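Local coordinates for protein putative deoxyribonuclease yjjV (Escherichia coli, PDB 1ZZM) that binds divalent metal ions as a TatD-type member of the metallo-dependent hydrolase superfamily and probably hydrolyses ester bonds, perhaps those of DNA, at residues L116-L120 / H144-L150; A47-A51 / Y60-G64. One frame throughout, in Å; residues are numbered along the deposited sequence.

Both contacts belong to the wall of a TIM-barrel-like fold, and they follow one another along the chain without nesting or crossing. Contact 2 comes first: after strand 33-39, helix 46-55 folds back and packs on strand 59-63, closing a short beta-alpha-beta unit across an eight-residue gap. The chain then runs through helix 75-87 and strand 95-101 before contact 1 opens in helix 109-125; it closes after 23 intervening residues, past strand 130-135, where helix 138-148 lies alongside. Contact 2 thus ties a helix to a barrel strand, whereas contact 1 joins two outer helices through a zinc ion and a leucine cluster. Their centres lie about 21 Å apart, yet they touch where Gln-119 packs on Gly-64.

Contact 1: L116-L120 / H144-L150; sequences LDEQL and HLKRHDL. With ZN (zinc ion), chain D.
A zinc ion bridges two neighbouring helices on the outside of the barrel, apart from the Glu-97/His-133 metal centre. The ZN atom is held by Asp-117 OD2 at 1.9 Å, His-144 ND1 at 2.2 Å and His-148 NE2 at 2.0 Å. Residues 116-120 are helical; 144-148 form the last turn of helix 138-148, after which Asp-149 takes a positive phi (40°) and Leu-150 turns extended. The helix axes run in roughly the same direction, crossing at -37° and 11.3 Å apart at closest approach, with CA atoms of Asp-117 and His-144 7.7 Å apart and those of Leu-120 and His-148 7.5 Å. Both histidines are m in chi1, and their i, i+4 spacing puts them on the helix face that looks toward Asp-117, also m. Beneath the metal, Leu-120 (mt) fills the gap: its CD2 lies 3.6 Å from Leu-150 CD2, and its CD1 4.0 Å from His-148 CD2 and 4.4 Å from Leu-145 CD2. Val-130 of the barrel strand underlies Leu-120 and Leu-150. Asp-117 OD2 approaches His-148 NE2 (3.1 Å) and His-144 ND1 (3.3 Å) without hydrogen bonding, since all three ligate zinc; His-144 NE2 must therefore carry the proton donated to Gln-113 OE1.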
loop_
_atom_site.group_PDB
_atom_site.type_symbol
_atom_site.label_atom_id
_atom_site.label_comp_id
_atom_site.label_asym_id
_atom_site.label_seq_id
_atom_site.Cartn_x
_atom_site.Cartn_y
_atom_site.Cartn_z
ATOM N N LEU A 116 2.515 -8.347 -13.806
ATOM C CA LEU A 116 2.481 -6.936 -13.412
ATOM C C LEU A 116 2.073 -6.062 -14.606
ATOM O O LEU A 116 1.231 -5.182 -14.482
ATOM C CB LEU A 116 3.868 -6.481 -12.942
ATOM C CG LEU A 116 4.061 -4.985 -12.706
ATOM C CD1 LEU A 116 3.201 -4.529 -11.489
ATOM C CD2 LEU A 116 5.538 -4.690 -12.494
ATOM N N ASP A 117 2.665 -6.291 -15.771
ATOM C CA ASP A 117 2.307 -5.439 -16.903
ATOM C C ASP A 117 0.851 -5.604 -17.337
ATOM O O ASP A 117 0.245 -4.645 -17.797
ATOM C CB ASP A 117 3.276 -5.643 -18.074
ATOM C CG ASP A 117 4.590 -4.914 -17.879
ATOM O OD1 ASP A 117 4.709 -4.087 -16.944
ATOM O OD2 ASP A 117 5.538 -5.143 -18.660
ATOM N N GLU A 118 0.286 -6.813 -17.212
ATOM C CA GLU A 118 -1.114 -7.015 -17.559
ATOM C C GLU A 118 -1.986 -6.145 -16.653
ATOM O O GLU A 118 -3.000 -5.594 -17.080
ATOM C CB GLU A 118 -1.527 -8.486 -17.380
ATOM C CG GLU A 118 -1.029 -9.428 -18.490
ATOM C CD GLU A 118 -1.431 -8.955 -19.887
ATOM O OE1 GLU A 118 -2.644 -8.762 -20.150
ATOM O OE2 GLU A 118 -0.526 -8.758 -20.714
ATOM N N GLN A 119 -1.589 -6.026 -15.390
ATOM C CA GLN A 119 -2.381 -5.236 -14.457
ATOM C C GLN A 119 -2.126 -3.757 -14.625
ATOM O O GLN A 119 -3.022 -2.949 -14.397
ATOM C CB GLN A 119 -2.089 -5.707 -13.045
ATOM C CG GLN A 119 -2.579 -7.124 -12.881
ATOM C CD GLN A 119 -2.317 -7.677 -11.518
ATOM O OE1 GLN A 119 -1.207 -8.151 -11.219
ATOM N NE2 GLN A 119 -3.299 -7.597 -10.675
ATOM N N LEU A 120 -0.915 -3.402 -15.044
ATOM C CA LEU A 120 -0.618 -1.997 -15.281
ATOM C C LEU A 120 -1.484 -1.554 -16.465
ATOM O O LEU A 120 -1.959 -0.422 -16.501
ATOM C CB LEU A 120 0.883 -1.794 -15.565
ATOM C CG LEU A 120 1.802 -1.934 -14.326
ATOM C CD1 LEU A 120 3.235 -1.637 -14.717
ATOM C CD2 LEU A 120 1.372 -0.972 -13.197
ATOM N N HIS A 144 9.830 -0.742 -15.451
ATOM C CA HIS A 144 8.479 -0.962 -15.989
ATOM C C HIS A 144 7.616 0.297 -15.790
ATOM O O HIS A 144 6.910 0.706 -16.705
ATOM C CB HIS A 144 7.774 -2.169 -15.302
ATOM C CG HIS A 144 8.351 -3.515 -15.673
ATOM N ND1 HIS A 144 8.189 -4.082 -16.917
ATOM C CD2 HIS A 144 9.145 -4.367 -14.980
ATOM C CE1 HIS A 144 8.863 -5.218 -16.982
ATOM N NE2 HIS A 144 9.457 -5.413 -15.818
ATOM N N LEU A 145 7.664 0.917 -14.604
ATOM C CA LEU A 145 6.832 2.123 -14.407
ATOM C C LEU A 145 7.203 3.220 -15.403
ATOM O O LEU A 145 6.326 3.912 -15.953
ATOM C CB LEU A 145 6.964 2.666 -12.988
ATOM C CG LEU A 145 6.611 1.622 -11.901
ATOM C CD1 LEU A 145 6.876 2.217 -10.510
ATOM C CD2 LEU A 145 5.167 1.184 -12.027
ATOM N N LYS A 146 8.502 3.423 -15.598
ATOM C CA LYS A 146 8.914 4.438 -16.546
ATOM C C LYS A 146 8.349 4.115 -17.941
ATOM O O LYS A 146 7.768 4.970 -18.593
ATOM C CB LYS A 146 10.433 4.540 -16.597
ATOM C CG LYS A 146 10.923 5.681 -17.530
ATOM C CD LYS A 146 12.398 5.518 -17.840
ATOM C CE LYS A 146 12.933 6.620 -18.768
ATOM N NZ LYS A 146 13.156 7.893 -18.017
ATOM N N ARG A 147 8.487 2.873 -18.380
ATOM C CA ARG A 147 7.994 2.483 -19.694
ATOM C C ARG A 147 6.505 2.594 -19.923
ATOM O O ARG A 147 6.063 3.078 -20.969
ATOM C CB ARG A 147 8.396 1.034 -19.992
ATOM C CG ARG A 147 9.870 0.903 -20.207
ATOM C CD ARG A 147 10.260 -0.474 -20.613
ATOM N NE ARG A 147 11.675 -0.477 -20.980
ATOM C CZ ARG A 147 12.442 -1.553 -20.932
ATOM N NH1 ARG A 147 11.925 -2.702 -20.532
ATOM N NH2 ARG A 147 13.724 -1.472 -21.272
ATOM N N HIS A 148 5.719 2.168 -18.941
ATOM C CA HIS A 148 4.287 2.154 -19.141
ATOM C C HIS A 148 3.539 3.435 -18.846
ATOM O O HIS A 148 2.391 3.566 -19.224
ATOM C CB HIS A 148 3.738 0.910 -18.458
ATOM C CG HIS A 148 4.462 -0.325 -18.898
ATOM N ND1 HIS A 148 4.588 -0.663 -20.234
ATOM C CD2 HIS A 148 5.200 -1.227 -18.210
ATOM C CE1 HIS A 148 5.374 -1.718 -20.345
ATOM N NE2 HIS A 148 5.763 -2.077 -19.132
ATOM N N ASP A 149 4.214 4.367 -18.178
ATOM C CA ASP A 149 3.691 5.710 -17.947
ATOM C C ASP A 149 2.207 5.782 -17.598
ATOM O O ASP A 149 1.368 6.199 -18.406
ATOM C CB ASP A 149 4.009 6.511 -19.220
ATOM C CG ASP A 149 3.605 7.959 -19.128
ATOM O OD1 ASP A 149 3.643 8.562 -18.025
ATOM O OD2 ASP A 149 3.258 8.495 -20.194
ATOM N N LEU A 150 1.880 5.373 -16.387
ATOM C CA LEU A 150 0.495 5.400 -15.931
ATOM C C LEU A 150 0.174 6.825 -15.507
ATOM O O LEU A 150 0.836 7.372 -14.632
ATOM C CB LEU A 150 0.300 4.475 -14.721
ATOM C CG LEU A 150 0.340 2.972 -14.980
ATOM C CD1 LEU A 150 1.753 2.566 -15.337
ATOM C CD2 LEU A 150 -0.163 2.219 -13.737
HETATM ZN ZN ZN D . 6.769 -3.699 -18.501
#

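Contact 2: A47-A51 / Y60-G64; sequences ARVLA and YAALG
Helix 46-55 is the connecting helix of a beta-alpha-beta unit in this TIM-barrel-like fold, laid against the strand that follows it. Residues 47-51 are regular helix, with Ala-51 N hydrogen-bonded to Ala-47 O at 2.9 Å; 60-63 are extended strand. The axes pass 8.1 Å apart, nearly antiparallel (signed crossing angle -155°). Ala-47, one residue into the helix, directs its CB away from the strand. Arg-48 also leaves the interface, forming a salt bridge with Asp-13 and a cation-pi contact with Phe-14. Val-49 sets the register, its CA 6.5 Å from that of Ala-61. With chi1 t, Val-49 brings its CG1 to 3.6 Å from Ala-61 CB, 3.9 Å from Ala-62 O and 4.4 Å from Leu-63 CD2. The small Ala-61 side chain, pointing toward the helix, lets the valine come close to the strand, while the CB of Ala-62 points away. Next, Leu-50 leaves the helix sideways and reaches back in an mt rotamer to Leu-63, also mt; Ala-51 continues the helix out of reach. Leu-81 and Ala-84 of helix 75-87 pack on Leu-63. The two leucines come closest at Leu-50 CD2 and Leu-63 CD1, 3.9 Å apart.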
loop_
_atom_site.group_PDB
_atom_site.type_symbol
_atom_site.label_atom_id
_atom_site.label_comp_id
_atom_site.label_asym_id
_atom_site.label_seq_id
_atom_site.Cartn_x
_atom_site.Cartn_y
_atom_site.Cartn_z
ATOM N N ALA A 47 -14.215 -10.799 -3.677
ATOM C CA ALA A 47 -15.520 -10.639 -3.071
ATOM C C ALA A 47 -15.460 -10.142 -1.640
ATOM O O ALA A 47 -16.184 -9.235 -1.288
ATOM C CB ALA A 47 -16.300 -11.965 -3.122
ATOM N N ARG A 48 -14.617 -10.743 -0.807
ATOM C CA ARG A 48 -14.543 -10.316 0.579
ATOM C C ARG A 48 -13.952 -8.896 0.772
ATOM O O ARG A 48 -14.314 -8.185 1.717
ATOM C CB ARG A 48 -13.775 -11.357 1.385
ATOM C CG ARG A 48 -12.263 -11.379 1.203
ATOM C CD ARG A 48 -11.699 -12.609 1.964
ATOM N NE ARG A 48 -10.245 -12.540 2.105
ATOM C CZ ARG A 48 -9.514 -13.474 2.699
ATOM N NH1 ARG A 48 -10.094 -14.564 3.198
ATOM N NH2 ARG A 48 -8.213 -13.293 2.856
ATOM N N VAL A 49 -13.046 -8.488 -0.120
ATOM C CA VAL A 49 -12.462 -7.161 -0.029
ATOM C C VAL A 49 -13.523 -6.152 -0.491
ATOM O O VAL A 49 -13.706 -5.107 0.137
ATOM C CB VAL A 49 -11.161 -7.067 -0.884
ATOM C CG1 VAL A 49 -10.644 -5.581 -1.015
ATOM C CG2 VAL A 49 -10.093 -7.903 -0.202
ATOM N N LEU A 50 -14.250 -6.486 -1.553
ATOM C CA LEU A 50 -15.298 -5.583 -2.030
ATOM C C LEU A 50 -16.380 -5.467 -0.960
ATOM O O LEU A 50 -16.911 -4.382 -0.738
ATOM C CB LEU A 50 -15.927 -6.086 -3.335
ATOM C CG LEU A 50 -15.083 -5.960 -4.622
ATOM C CD1 LEU A 50 -15.978 -6.218 -5.830
ATOM C CD2 LEU A 50 -14.502 -4.558 -4.762
ATOM N N ALA A 51 -16.716 -6.579 -0.305
ATOM C CA ALA A 51 -17.751 -6.542 0.744
ATOM C C ALA A 51 -17.304 -5.638 1.888
ATOM O O ALA A 51 -18.115 -4.892 2.418
ATOM C CB ALA A 51 -18.047 -7.946 1.283
ATOM N N TYR A 60 -11.750 1.229 2.237
ATOM C CA TYR A 60 -11.732 1.431 0.806
ATOM C C TYR A 60 -10.960 0.253 0.281
ATOM O O TYR A 60 -10.183 -0.386 1.037
ATOM C CB TYR A 60 -11.028 2.739 0.489
ATOM C CG TYR A 60 -11.912 3.940 0.749
ATOM C CD1 TYR A 60 -12.548 4.592 -0.311
ATOM C CD2 TYR A 60 -12.151 4.399 2.050
ATOM C CE1 TYR A 60 -13.407 5.669 -0.097
ATOM C CE2 TYR A 60 -13.012 5.487 2.278
ATOM C CZ TYR A 60 -13.638 6.112 1.193
ATOM O OH TYR A 60 -14.506 7.168 1.378
ATOM N N ALA A 61 -11.112 -0.019 -1.003
ATOM C CA ALA A 61 -10.450 -1.202 -1.551
ATOM C C ALA A 61 -9.608 -0.987 -2.802
ATOM O O ALA A 61 -9.752 0.024 -3.490
ATOM C CB ALA A 61 -11.533 -2.236 -1.864
ATOM N N ALA A 62 -8.729 -1.968 -3.063
ATOM C CA ALA A 62 -7.937 -2.044 -4.277
ATOM C C ALA A 62 -8.054 -3.540 -4.655
ATOM O O ALA A 62 -8.121 -4.413 -3.760
ATOM C CB ALA A 62 -6.483 -1.660 -4.023
ATOM N N LEU A 63 -8.137 -3.825 -5.955
ATOM C CA LEU A 63 -8.239 -5.189 -6.464
ATOM C C LEU A 63 -7.031 -5.410 -7.357
ATOM O O LEU A 63 -6.634 -4.543 -8.162
ATOM C CB LEU A 63 -9.510 -5.380 -7.303
ATOM C CG LEU A 63 -10.833 -5.097 -6.595
ATOM C CD1 LEU A 63 -11.985 -5.320 -7.589
ATOM C CD2 LEU A 63 -10.953 -6.021 -5.369
ATOM N N GLY A 64 -6.435 -6.588 -7.211
ATOM C CA GLY A 64 -5.255 -6.886 -7.971
ATOM C C GLY A 64 -4.730 -8.228 -7.512
ATOM O O GLY A 64 -5.228 -8.820 -6.526
#